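Local coordinates for CRISPR-associated endonuclease Cas9 (Campylobacter jejuni subsp. jejuni serotype O:2, PDB 5X2H), which uses a guide RNA to find matching foreign DNA and cuts both of its strands, one with a RuvC-like and one with an HNH nuclease domain, at residues Phe269-Ala273 against Phe335-Lys339; Glu360-Ile365 against Ala377-Tyr381; Ile365-Lys369 against Phe396-Leu400. All coordinates share one frame; numbering follows the deposited sequence.

Contact 1. Residues Phe269-Ala273 against Phe335-Lys339. With nucleotides of chain B.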
loop_
_atom_site.group_PDB
_atom_site.type_symbol
_atom_site.label_atom_id
_atom_site.label_comp_id
_atom_site.label_asym_id
_atom_site.label_seq_id
_atom_site.Cartn_x
_atom_site.Cartn_y
_atom_site.Cartn_z
ATOM N N PHE A 269 -6.791 13.430 -29.192
ATOM C CA PHE A 269 -7.835 12.954 -30.095
ATOM C C PHE A 269 -7.337 12.932 -31.533
ATOM O O PHE A 269 -7.559 11.959 -32.262
ATOM C CB PHE A 269 -9.081 13.833 -29.979
ATOM C CG PHE A 269 -9.935 13.525 -28.783
ATOM C CD1 PHE A 269 -10.004 12.237 -28.275
ATOM C CD2 PHE A 269 -10.671 14.525 -28.167
ATOM C CE1 PHE A 269 -10.791 11.951 -27.173
ATOM C CE2 PHE A 269 -11.458 14.245 -27.065
ATOM C CZ PHE A 269 -11.519 12.955 -26.568
ATOM N N MET A 270 -6.652 13.995 -31.953
ATOM C CA MET A 270 -6.109 14.043 -33.305
ATOM C C MET A 270 -5.075 12.943 -33.511
ATOM O O MET A 270 -5.110 12.223 -34.515
ATOM C CB MET A 270 -5.501 15.420 -33.572
ATOM C CG MET A 270 -4.984 15.615 -34.984
ATOM S SD MET A 270 -6.309 15.770 -36.194
ATOM C CE MET A 270 -7.152 17.227 -35.581
ATOM N N PHE A 271 -4.159 12.783 -32.555
ATOM C CA PHE A 271 -3.094 11.797 -32.710
ATOM C C PHE A 271 -3.646 10.377 -32.735
ATOM O O PHE A 271 -3.237 9.558 -33.567
ATOM C CB PHE A 271 -2.067 11.949 -31.589
ATOM C CG PHE A 271 -1.031 10.860 -31.567
ATOM C CD1 PHE A 271 -0.055 10.794 -32.546
ATOM C CD2 PHE A 271 -1.034 9.903 -30.565
ATOM C CE1 PHE A 271 0.897 9.793 -32.529
ATOM C CE2 PHE A 271 -0.083 8.899 -30.543
ATOM C CZ PHE A 271 0.883 8.844 -31.527
ATOM N N VAL A 272 -4.574 10.065 -31.829
ATOM C CA VAL A 272 -5.126 8.716 -31.775
ATOM C C VAL A 272 -5.949 8.428 -33.023
ATOM O O VAL A 272 -5.822 7.361 -33.635
ATOM C CB VAL A 272 -5.953 8.519 -30.492
ATOM C CG1 VAL A 272 -6.719 7.208 -30.552
ATOM C CG2 VAL A 272 -5.043 8.545 -29.273
ATOM N N ALA A 273 -6.796 9.378 -33.429
ATOM C CA ALA A 273 -7.583 9.187 -34.642
ATOM C C ALA A 273 -6.684 8.987 -35.857
ATOM O O ALA A 273 -6.943 8.115 -36.694
ATOM C CB ALA A 273 -8.524 10.373 -34.854
ATOM N N PHE A 335 -14.588 8.261 -29.822
ATOM C CA PHE A 335 -14.255 9.326 -28.877
ATOM C C PHE A 335 -15.549 9.752 -28.194
ATOM O O PHE A 335 -16.218 10.699 -28.612
ATOM C CB PHE A 335 -13.570 10.487 -29.584
ATOM C CG PHE A 335 -12.201 10.156 -30.102
ATOM C CD1 PHE A 335 -11.454 9.140 -29.528
ATOM C CD2 PHE A 335 -11.661 10.860 -31.165
ATOM C CE1 PHE A 335 -10.195 8.833 -30.005
ATOM C CE2 PHE A 335 -10.405 10.559 -31.647
ATOM C CZ PHE A 335 -9.668 9.544 -31.067
ATOM N N ILE A 336 -15.902 9.037 -27.123
ATOM C CA ILE A 336 -17.181 9.256 -26.454
ATOM C C ILE A 336 -17.271 10.676 -25.909
ATOM O O ILE A 336 -18.312 11.336 -26.025
ATOM C CB ILE A 336 -17.389 8.205 -25.345
ATOM C CG1 ILE A 336 -17.759 6.850 -25.955
ATOM C CG2 ILE A 336 -18.451 8.661 -24.353
ATOM C CD1 ILE A 336 -18.068 5.780 -24.928
ATOM N N GLU A 337 -16.186 11.177 -25.327
ATOM C CA GLU A 337 -16.197 12.479 -24.677
ATOM C C GLU A 337 -15.874 13.630 -25.622
ATOM O O GLU A 337 -15.875 14.786 -25.185
ATOM C CB GLU A 337 -15.212 12.487 -23.501
ATOM C CG GLU A 337 -15.321 11.281 -22.565
ATOM C CD GLU A 337 -16.499 11.357 -21.599
ATOM O OE1 GLU A 337 -17.441 12.144 -21.842
ATOM O OE2 GLU A 337 -16.481 10.623 -20.587
ATOM N N PHE A 338 -15.602 13.351 -26.899
ATOM C CA PHE A 338 -15.280 14.422 -27.839
ATOM C C PHE A 338 -16.485 15.320 -28.086
ATOM O O PHE A 338 -16.379 16.551 -28.022
ATOM C CB PHE A 338 -14.770 13.831 -29.155
ATOM C CG PHE A 338 -14.495 14.858 -30.222
ATOM C CD1 PHE A 338 -13.254 15.468 -30.313
ATOM C CD2 PHE A 338 -15.474 15.206 -31.141
ATOM C CE1 PHE A 338 -12.998 16.411 -31.296
ATOM C CE2 PHE A 338 -15.223 16.145 -32.125
ATOM C CZ PHE A 338 -13.984 16.748 -32.203
ATOM N N LYS A 339 -17.641 14.719 -28.382
ATOM C CA LYS A 339 -18.833 15.510 -28.673
ATOM C C LYS A 339 -19.235 16.365 -27.478
ATOM O O LYS A 339 -19.669 17.511 -27.643
ATOM C CB LYS A 339 -19.982 14.591 -29.089
ATOM P P A B 5 0.578 5.410 -26.725
ATOM O OP1 A B 5 0.155 6.555 -25.880
ATOM O OP2 A B 5 1.160 4.210 -26.081
ATOM O "O5'" A B 5 -0.671 4.937 -27.590
ATOM C "C5'" A B 5 -1.216 5.787 -28.587
ATOM C "C4'" A B 5 -2.152 5.046 -29.508
ATOM O "O4'" A B 5 -1.442 4.007 -30.229
ATOM C "C3'" A B 5 -3.294 4.302 -28.842
ATOM O "O3'" A B 5 -4.347 5.153 -28.433
ATOM C "C2'" A B 5 -3.686 3.294 -29.913
ATOM O "O2'" A B 5 -4.438 3.918 -30.944
ATOM C "C1'" A B 5 -2.317 2.923 -30.481
ATOM N N9 A B 5 -1.782 1.706 -29.843
ATOM C C8 A B 5 -0.770 1.586 -28.923
ATOM N N7 A B 5 -0.548 0.349 -28.546
ATOM C C5 A B 5 -1.476 -0.394 -29.265
ATOM C C6 A B 5 -1.757 -1.769 -29.317
ATOM N N6 A B 5 -1.102 -2.689 -28.605
ATOM N N1 A B 5 -2.750 -2.176 -30.138
ATOM C C2 A B 5 -3.410 -1.257 -30.853
ATOM N N3 A B 5 -3.239 0.061 -30.890
ATOM C C4 A B 5 -2.244 0.432 -30.065
#
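Phe-269, Phe-335 and Phe-338 form an aromatic cluster between helix 266-288 and the start of helix 336-344. The Phe-335 ring is the main bump. It lies in the corner between the Phe-269 ring and the backbone of that helix, with CE2 3.2 Å from Phe-269 O and its edge at Ala-273 N. On one face it carries CD1 of Phe-269, which sits 3.4 Å above the plane, over the centre of the Phe-335 ring. The two rings are oblique, with planes 34° apart. Ala-273 CB lies 3.7 Å from Phe-335 CE2, and Val-272 CG1 meets the ring edge at CZ. Val-304 of helix 294-307 also touches Phe-335 and Ala-273.

Phe-338 comes over the same face of Phe-269, beside Phe-335. Its CG is anti to the backbone N (chi1 176°), which presents the ring edge to Phe-269 in an offset edge-to-face pair. The centroids are 5.6 Å apart. The closest atoms of this pair are Phe-338 CD1 and Phe-269 CD2, at 3.5 Å.

Val-272 also faces the guide: its CG2 lies 3.6 Å from O3' of A5 of chain B. Phe-271 CE2 packs on C5' of the same nucleotide, at 3.8 Å.

Contact 2. Residues Glu360-Ile365 against Ala377-Tyr381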
loop_
_atom_site.group_PDB
_atom_site.type_symbol
_atom_site.label_atom_id
_atom_site.label_comp_id
_atom_site.label_asym_id
_atom_site.label_seq_id
_atom_site.Cartn_x
_atom_site.Cartn_y
_atom_site.Cartn_z
ATOM N N GLU A 360 -4.458 22.770 -22.846
ATOM C CA GLU A 360 -4.239 23.085 -21.439
ATOM C C GLU A 360 -5.532 22.993 -20.638
ATOM O O GLU A 360 -5.496 22.686 -19.440
ATOM C CB GLU A 360 -3.625 24.478 -21.307
ATOM C CG GLU A 360 -2.370 24.536 -20.448
ATOM C CD GLU A 360 -1.345 23.490 -20.842
ATOM O OE1 GLU A 360 -0.916 22.717 -19.959
ATOM O OE2 GLU A 360 -0.976 23.433 -22.035
ATOM N N ILE A 361 -6.676 23.250 -21.276
ATOM C CA ILE A 361 -7.957 23.141 -20.584
ATOM C C ILE A 361 -8.275 21.682 -20.280
ATOM O O ILE A 361 -8.701 21.341 -19.170
ATOM C CB ILE A 361 -9.073 23.803 -21.413
ATOM C CG1 ILE A 361 -9.026 25.323 -21.264
ATOM C CG2 ILE A 361 -10.439 23.274 -21.000
ATOM C CD1 ILE A 361 -9.923 26.053 -22.232
ATOM N N ALA A 362 -8.073 20.799 -21.262
ATOM C CA ALA A 362 -8.346 19.381 -21.050
ATOM C C ALA A 362 -7.468 18.811 -19.943
ATOM O O ALA A 362 -7.907 17.950 -19.172
ATOM C CB ALA A 362 -8.144 18.606 -22.352
ATOM N N LYS A 363 -6.223 19.281 -19.852
ATOM C CA LYS A 363 -5.354 18.884 -18.749
ATOM C C LYS A 363 -5.945 19.300 -17.408
ATOM O O LYS A 363 -5.945 18.518 -16.450
ATOM C CB LYS A 363 -3.968 19.498 -18.939
ATOM C CG LYS A 363 -2.976 19.195 -17.829
ATOM C CD LYS A 363 -2.039 20.375 -17.623
ATOM C CE LYS A 363 -0.606 19.924 -17.408
ATOM N NZ LYS A 363 -0.470 19.035 -16.226
ATOM N N ASP A 364 -6.457 20.531 -17.322
ATOM C CA ASP A 364 -7.052 21.004 -16.076
ATOM C C ASP A 364 -8.299 20.206 -15.719
ATOM O O ASP A 364 -8.514 19.877 -14.548
ATOM C CB ASP A 364 -7.379 22.494 -16.179
ATOM C CG ASP A 364 -6.137 23.361 -16.225
ATOM O OD1 ASP A 364 -5.110 22.959 -15.639
ATOM O OD2 ASP A 364 -6.189 24.443 -16.847
ATOM N N ILE A 365 -9.132 19.888 -16.711
ATOM C CA ILE A 365 -10.317 19.078 -16.443
ATOM C C ILE A 365 -9.914 17.675 -16.006
ATOM O O ILE A 365 -10.552 17.074 -15.134
ATOM C CB ILE A 365 -11.233 19.048 -17.681
ATOM C CG1 ILE A 365 -11.637 20.468 -18.084
ATOM C CG2 ILE A 365 -12.472 18.206 -17.407
ATOM C CD1 ILE A 365 -12.548 20.528 -19.298
ATOM N N ALA A 377 -9.500 27.740 -12.279
ATOM C CA ALA A 377 -8.448 27.488 -13.259
ATOM C C ALA A 377 -8.919 27.821 -14.669
ATOM O O ALA A 377 -8.168 28.408 -15.456
ATOM C CB ALA A 377 -7.987 26.035 -13.174
ATOM N N LEU A 378 -10.157 27.447 -15.008
ATOM C CA LEU A 378 -10.700 27.780 -16.322
ATOM C C LEU A 378 -10.861 29.287 -16.490
ATOM O O LEU A 378 -10.714 29.807 -17.602
ATOM C CB LEU A 378 -12.044 27.068 -16.530
ATOM C CG LEU A 378 -12.103 25.531 -16.496
ATOM C CD1 LEU A 378 -13.538 25.035 -16.332
ATOM C CD2 LEU A 378 -11.481 24.921 -17.743
ATOM N N ALA A 379 -11.131 30.006 -15.396
ATOM C CA ALA A 379 -11.402 31.440 -15.470
ATOM C C ALA A 379 -10.204 32.241 -15.971
ATOM O O ALA A 379 -10.389 33.307 -16.570
ATOM C CB ALA A 379 -11.846 31.953 -14.101
ATOM N N LYS A 380 -8.983 31.743 -15.762
ATOM C CA LYS A 380 -7.791 32.378 -16.309
ATOM C C LYS A 380 -7.738 32.348 -17.834
ATOM O O LYS A 380 -6.792 32.895 -18.412
ATOM C CB LYS A 380 -6.533 31.714 -15.739
ATOM N N TYR A 381 -8.714 31.731 -18.504
ATOM C CA TYR A 381 -8.737 31.666 -19.957
ATOM C C TYR A 381 -9.945 32.418 -20.498
ATOM O O TYR A 381 -10.998 32.481 -19.857
ATOM C CB TYR A 381 -8.767 30.212 -20.455
ATOM C CG TYR A 381 -7.543 29.406 -20.085
ATOM C CD1 TYR A 381 -6.282 29.986 -20.081
ATOM C CD2 TYR A 381 -7.650 28.067 -19.727
ATOM C CE1 TYR A 381 -5.162 29.253 -19.736
ATOM C CE2 TYR A 381 -6.536 27.327 -19.380
ATOM C CZ TYR A 381 -5.295 27.925 -19.387
ATOM O OH TYR A 381 -4.178 27.202 -19.043
#
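Ile-361 and Tyr-381 make the closest approach of this contact, with Ile-361 CG1 3.4 Å from Tyr-381 CD2. The two side chains run past each other in opposite directions. With CG1 anti to the carbonyl carbon (chi1 -78°), Ile-361 splits its branches: CG1 goes to Tyr-381 and CG2 to Leu-378. Ile-361 CG2 lies 3.8 Å from Leu-378 CD2, and these two side chains cross at about a right angle. The same Leu-378 methyl is a looser neighbour of Ile-365 CG1.

Two acidic residues flank the tyrosine. The hydroxyl end of Tyr-381 lies against the aliphatic part of Glu-360, with OH 3.5 Å from Glu-360 CG. The Glu-360 chain bends at chi2 (50°), and its carboxylate leads away from the ring. Asp-364 comes from the opposite direction to the tyrosine. Its carboxylate plane is 17° from that of the ring, but the group is displaced to the side and not stacked on it. Asp-364 OD2 is 3.9 Å from Tyr-381 CE2. Ala-377 CB is a more distant neighbour of the same oxygen, at 4.4 Å. No hydrogen bond joins the two segments.

Backbone bonds position these groups. Ile-365 N bonds to Ile-361 O within the helix. Tyr-381 N bonds to Leu-378 O, 2.9 Å away, where the chain leaves helix 371-379.

The contact closes a helical hairpin of helices 355-367 and 371-379. Helix 385-391 packs against it through Leu-391, which touches Ile-361, Ile-365 and Leu-378. Helix 336-344 adds Tyr-341, which touches Ile-361 and Ala-362.

Contact 3. Residues Ile365-Lys369 against Phe396-Leu400. With nucleotides of chain C; nucleotides of chain B.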
loop_
_atom_site.group_PDB
_atom_site.type_symbol
_atom_site.label_atom_id
_atom_site.label_comp_id
_atom_site.label_asym_id
_atom_site.label_seq_id
_atom_site.Cartn_x
_atom_site.Cartn_y
_atom_site.Cartn_z
ATOM N N ILE A 365 -9.132 19.888 -16.711
ATOM C CA ILE A 365 -10.317 19.078 -16.443
ATOM C C ILE A 365 -9.914 17.675 -16.006
ATOM O O ILE A 365 -10.552 17.074 -15.134
ATOM C CB ILE A 365 -11.233 19.048 -17.681
ATOM C CG1 ILE A 365 -11.637 20.468 -18.084
ATOM C CG2 ILE A 365 -12.472 18.206 -17.407
ATOM C CD1 ILE A 365 -12.548 20.528 -19.298
ATOM N N THR A 366 -8.839 17.140 -16.589
ATOM C CA THR A 366 -8.392 15.797 -16.237
ATOM C C THR A 366 -7.858 15.744 -14.811
ATOM O O THR A 366 -8.090 14.765 -14.093
ATOM C CB THR A 366 -7.320 15.326 -17.226
ATOM O OG1 THR A 366 -7.864 15.303 -18.552
ATOM C CG2 THR A 366 -6.819 13.929 -16.864
ATOM N N LEU A 367 -7.156 16.790 -14.375
ATOM C CA LEU A 367 -6.453 16.772 -13.098
ATOM C C LEU A 367 -7.244 17.396 -11.954
ATOM O O LEU A 367 -7.263 16.839 -10.853
ATOM C CB LEU A 367 -5.105 17.488 -13.229
ATOM C CG LEU A 367 -4.093 16.838 -14.176
ATOM C CD1 LEU A 367 -2.840 17.690 -14.289
ATOM C CD2 LEU A 367 -3.749 15.428 -13.710
ATOM N N ILE A 368 -7.895 18.536 -12.178
ATOM C CA ILE A 368 -8.545 19.283 -11.097
ATOM C C ILE A 368 -9.959 18.727 -10.949
ATOM O O ILE A 368 -10.905 19.175 -11.602
ATOM C CB ILE A 368 -8.534 20.786 -11.352
ATOM C CG1 ILE A 368 -7.110 21.259 -11.657
ATOM C CG2 ILE A 368 -9.099 21.529 -10.148
ATOM C CD1 ILE A 368 -7.024 22.719 -12.049
ATOM N N LYS A 369 -10.106 17.744 -10.061
ATOM C CA LYS A 369 -11.410 17.154 -9.792
ATOM C C LYS A 369 -12.282 18.031 -8.902
ATOM O O LYS A 369 -13.502 17.838 -8.870
ATOM C CB LYS A 369 -11.241 15.775 -9.149
ATOM C CG LYS A 369 -10.407 14.806 -9.971
ATOM C CD LYS A 369 -11.073 14.486 -11.302
ATOM C CE LYS A 369 -10.277 13.449 -12.080
ATOM N NZ LYS A 369 -10.975 13.016 -13.322
ATOM N N PHE A 396 -12.991 13.919 -17.264
ATOM C CA PHE A 396 -11.894 13.438 -18.090
ATOM C C PHE A 396 -10.939 12.594 -17.256
ATOM O O PHE A 396 -10.744 12.844 -16.063
ATOM C CB PHE A 396 -11.120 14.598 -18.726
ATOM C CG PHE A 396 -11.847 15.272 -19.854
ATOM C CD1 PHE A 396 -12.957 14.682 -20.437
ATOM C CD2 PHE A 396 -11.413 16.494 -20.337
ATOM C CE1 PHE A 396 -13.623 15.305 -21.477
ATOM C CE2 PHE A 396 -12.072 17.120 -21.375
ATOM C CZ PHE A 396 -13.180 16.525 -21.944
ATOM N N LYS A 397 -10.330 11.603 -17.899
ATOM C CA LYS A 397 -9.330 10.767 -17.249
ATOM C C LYS A 397 -8.424 10.165 -18.318
ATOM O O LYS A 397 -8.632 10.362 -19.519
ATOM C CB LYS A 397 -9.985 9.678 -16.396
ATOM C CG LYS A 397 -10.699 8.602 -17.193
ATOM C CD LYS A 397 -11.107 7.451 -16.290
ATOM C CE LYS A 397 -11.830 6.365 -17.065
ATOM N NZ LYS A 397 -12.133 5.194 -16.196
ATOM N N ASP A 398 -7.399 9.440 -17.857
ATOM C CA ASP A 398 -6.477 8.660 -18.680
ATOM C C ASP A 398 -5.515 9.530 -19.488
ATOM O O ASP A 398 -5.841 10.660 -19.866
ATOM C CB ASP A 398 -7.248 7.719 -19.612
ATOM C CG ASP A 398 -6.644 6.328 -19.664
ATOM O OD1 ASP A 398 -5.404 6.211 -19.572
ATOM O OD2 ASP A 398 -7.412 5.352 -19.789
ATOM N N HIS A 399 -4.321 9.000 -19.753
ATOM C CA HIS A 399 -3.272 9.716 -20.459
ATOM C C HIS A 399 -2.666 8.823 -21.533
ATOM O O HIS A 399 -2.691 7.592 -21.438
ATOM C CB HIS A 399 -2.152 10.175 -19.512
ATOM C CG HIS A 399 -2.611 11.076 -18.409
ATOM N ND1 HIS A 399 -2.242 12.403 -18.334
ATOM C CD2 HIS A 399 -3.394 10.842 -17.331
ATOM C CE1 HIS A 399 -2.785 12.947 -17.260
ATOM N NE2 HIS A 399 -3.487 12.020 -16.633
ATOM N N LEU A 400 -2.105 9.462 -22.557
ATOM C CA LEU A 400 -1.257 8.761 -23.507
ATOM C C LEU A 400 0.093 8.463 -22.858
ATOM O O LEU A 400 0.337 8.776 -21.690
ATOM C CB LEU A 400 -1.073 9.588 -24.779
ATOM C CG LEU A 400 -2.314 9.983 -25.582
ATOM C CD1 LEU A 400 -1.906 10.779 -26.811
ATOM C CD2 LEU A 400 -3.125 8.760 -25.980
ATOM P P DC C 17 -6.071 9.106 -14.333
ATOM O OP1 DC C 17 -5.906 10.200 -15.314
ATOM O OP2 DC C 17 -6.893 7.927 -14.685
ATOM O "O5'" DC C 17 -4.625 8.599 -13.878
ATOM C "C5'" DC C 17 -3.646 9.542 -13.466
ATOM C "C4'" DC C 17 -2.526 8.869 -12.696
ATOM O "O4'" DC C 17 -3.055 8.289 -11.479
ATOM C "C3'" DC C 17 -1.856 7.705 -13.405
ATOM O "O3'" DC C 17 -0.852 8.178 -14.290
ATOM C "C2'" DC C 17 -1.250 6.944 -12.231
ATOM C "C1'" DC C 17 -2.330 7.109 -11.161
ATOM N N1 DC C 17 -3.279 5.968 -11.101
ATOM C C2 DC C 17 -2.897 4.783 -10.464
ATOM O O2 DC C 17 -1.770 4.708 -9.958
ATOM N N3 DC C 17 -3.772 3.750 -10.417
ATOM C C4 DC C 17 -4.978 3.871 -10.973
ATOM N N4 DC C 17 -5.812 2.826 -10.899
ATOM C C5 DC C 17 -5.383 5.070 -11.632
ATOM C C6 DC C 17 -4.511 6.082 -11.671
ATOM P P DG C 16 -12.361 9.639 -12.346
ATOM O OP1 DG C 16 -12.865 10.751 -13.183
ATOM O OP2 DG C 16 -12.306 8.269 -12.907
ATOM O "O5'" DG C 16 -10.896 10.013 -11.838
ATOM C "C5'" DG C 16 -9.782 9.292 -12.323
ATOM C "C4'" DG C 16 -8.545 9.599 -11.506
ATOM O "O4'" DG C 16 -8.715 9.092 -10.160
ATOM C "C3'" DG C 16 -7.280 8.940 -12.013
ATOM O "O3'" DG C 16 -6.680 9.762 -13.001
ATOM C "C2'" DG C 16 -6.427 8.865 -10.753
ATOM C "C1'" DG C 16 -7.475 8.614 -9.668
ATOM N N9 DG C 16 -7.629 7.205 -9.303
ATOM C C8 DG C 16 -8.746 6.424 -9.480
ATOM N N7 DG C 16 -8.601 5.201 -9.047
ATOM C C5 DG C 16 -7.305 5.169 -8.546
ATOM C C6 DG C 16 -6.588 4.104 -7.945
ATOM O O6 DG C 16 -6.969 2.944 -7.735
ATOM N N1 DG C 16 -5.300 4.491 -7.575
ATOM C C2 DG C 16 -4.773 5.748 -7.768
ATOM N N2 DG C 16 -3.510 5.933 -7.349
ATOM N N3 DG C 16 -5.437 6.756 -8.331
ATOM C C4 DG C 16 -6.692 6.394 -8.694
ATOM P P A B 5 0.578 5.410 -26.725
ATOM O OP1 A B 5 0.155 6.555 -25.880
ATOM O OP2 A B 5 1.160 4.210 -26.081
ATOM O "O5'" A B 5 -0.671 4.937 -27.590
ATOM C "C5'" A B 5 -1.216 5.787 -28.587
ATOM C "C4'" A B 5 -2.152 5.046 -29.508
ATOM O "O4'" A B 5 -1.442 4.007 -30.229
ATOM C "C3'" A B 5 -3.294 4.302 -28.842
ATOM O "O3'" A B 5 -4.347 5.153 -28.433
ATOM C "C2'" A B 5 -3.686 3.294 -29.913
ATOM O "O2'" A B 5 -4.438 3.918 -30.944
ATOM C "C1'" A B 5 -2.317 2.923 -30.481
ATOM N N9 A B 5 -1.782 1.706 -29.843
ATOM C C8 A B 5 -0.770 1.586 -28.923
ATOM N N7 A B 5 -0.548 0.349 -28.546
ATOM C C5 A B 5 -1.476 -0.394 -29.265
ATOM C C6 A B 5 -1.757 -1.769 -29.317
ATOM N N6 A B 5 -1.102 -2.689 -28.605
ATOM N N1 A B 5 -2.750 -2.176 -30.138
ATOM C C2 A B 5 -3.410 -1.257 -30.853
ATOM N N3 A B 5 -3.239 0.061 -30.890
ATOM C C4 A B 5 -2.244 0.432 -30.065
HETATM O O HOH W 1 -12.300 15.013 -14.794
HETATM O O HOH W 2 -8.078 12.875 -20.455
#
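Thr-366 and Phe-396 bring the two backbones to 4.6 Å between CA atoms, where the end of helix 355-367 meets the irregular chain 396-400. Beside this point Phe-396 packs its ring obliquely on Ile-365, whose CG2 is 3.6 Å from Phe-396 CD2. Thr-366 crosses Phe-396 at about a right angle, with OG1 3.3 Å from Phe-396 CB. OG1 is held mainly by Ala-362 O, one turn back in the helix. Water 2 also donates to OG1, and to Lys-397 O. The Thr-366 methyl CG2, anti to the backbone N, meets the His-399 ring obliquely, 3.8 Å from NE2.

The helix end and the loop together form a surface that binds phosphates of the chain C DNA backbone. Lys-369 bends at chi2 (-64°) and then extends, bringing NZ to both loop and DNA. NZ donates to Phe-396 O at 2.8 Å, nearly in line with the carbonyl. It also donates to OP1 of DG16 of chain C, at 3.0 Å, and weakly to O5' of that nucleotide. Water 1 accepts from Lys-369 NZ and Phe-396 N and donates to Ile-365 O. It thus bridges the helix end and the loop.

The next phosphate is held by the loop backbone. Asp-398 N donates to OP1 of DC17 of chain C, at 3.0 Å with an angle of 142°. This OP1 lies at the ring edge of His-399, 3.3 Å from both CD2 and NE2. Leu-400 CB packs on OP1 of A5 of chain B. Asp-398 OD1 accepts a bent bond (131°) from His-399 N through its anti lone pair.

Overall arrangement
Following the chain from the N terminus, contact 1 comes first. It joins helix 266-288 to helix 336-344 and closes a largely helical loop of 61 residues. Contact 2 opens after contact 1 has closed. It shuts the short connection between helices 355-367 and 371-379. Contact 3 starts on the same helix 355-367 and shares Ile-365 with contact 2. The segments of contacts 2 and 3 alternate along the chain, so the two cross. Contact 3 brings the loop before helix 404-415 back to the helix end. It touches contact 1 through Glu-337 on Phe-396 and Val-272 on Leu-400. Contacts 1 and 2 do not touch.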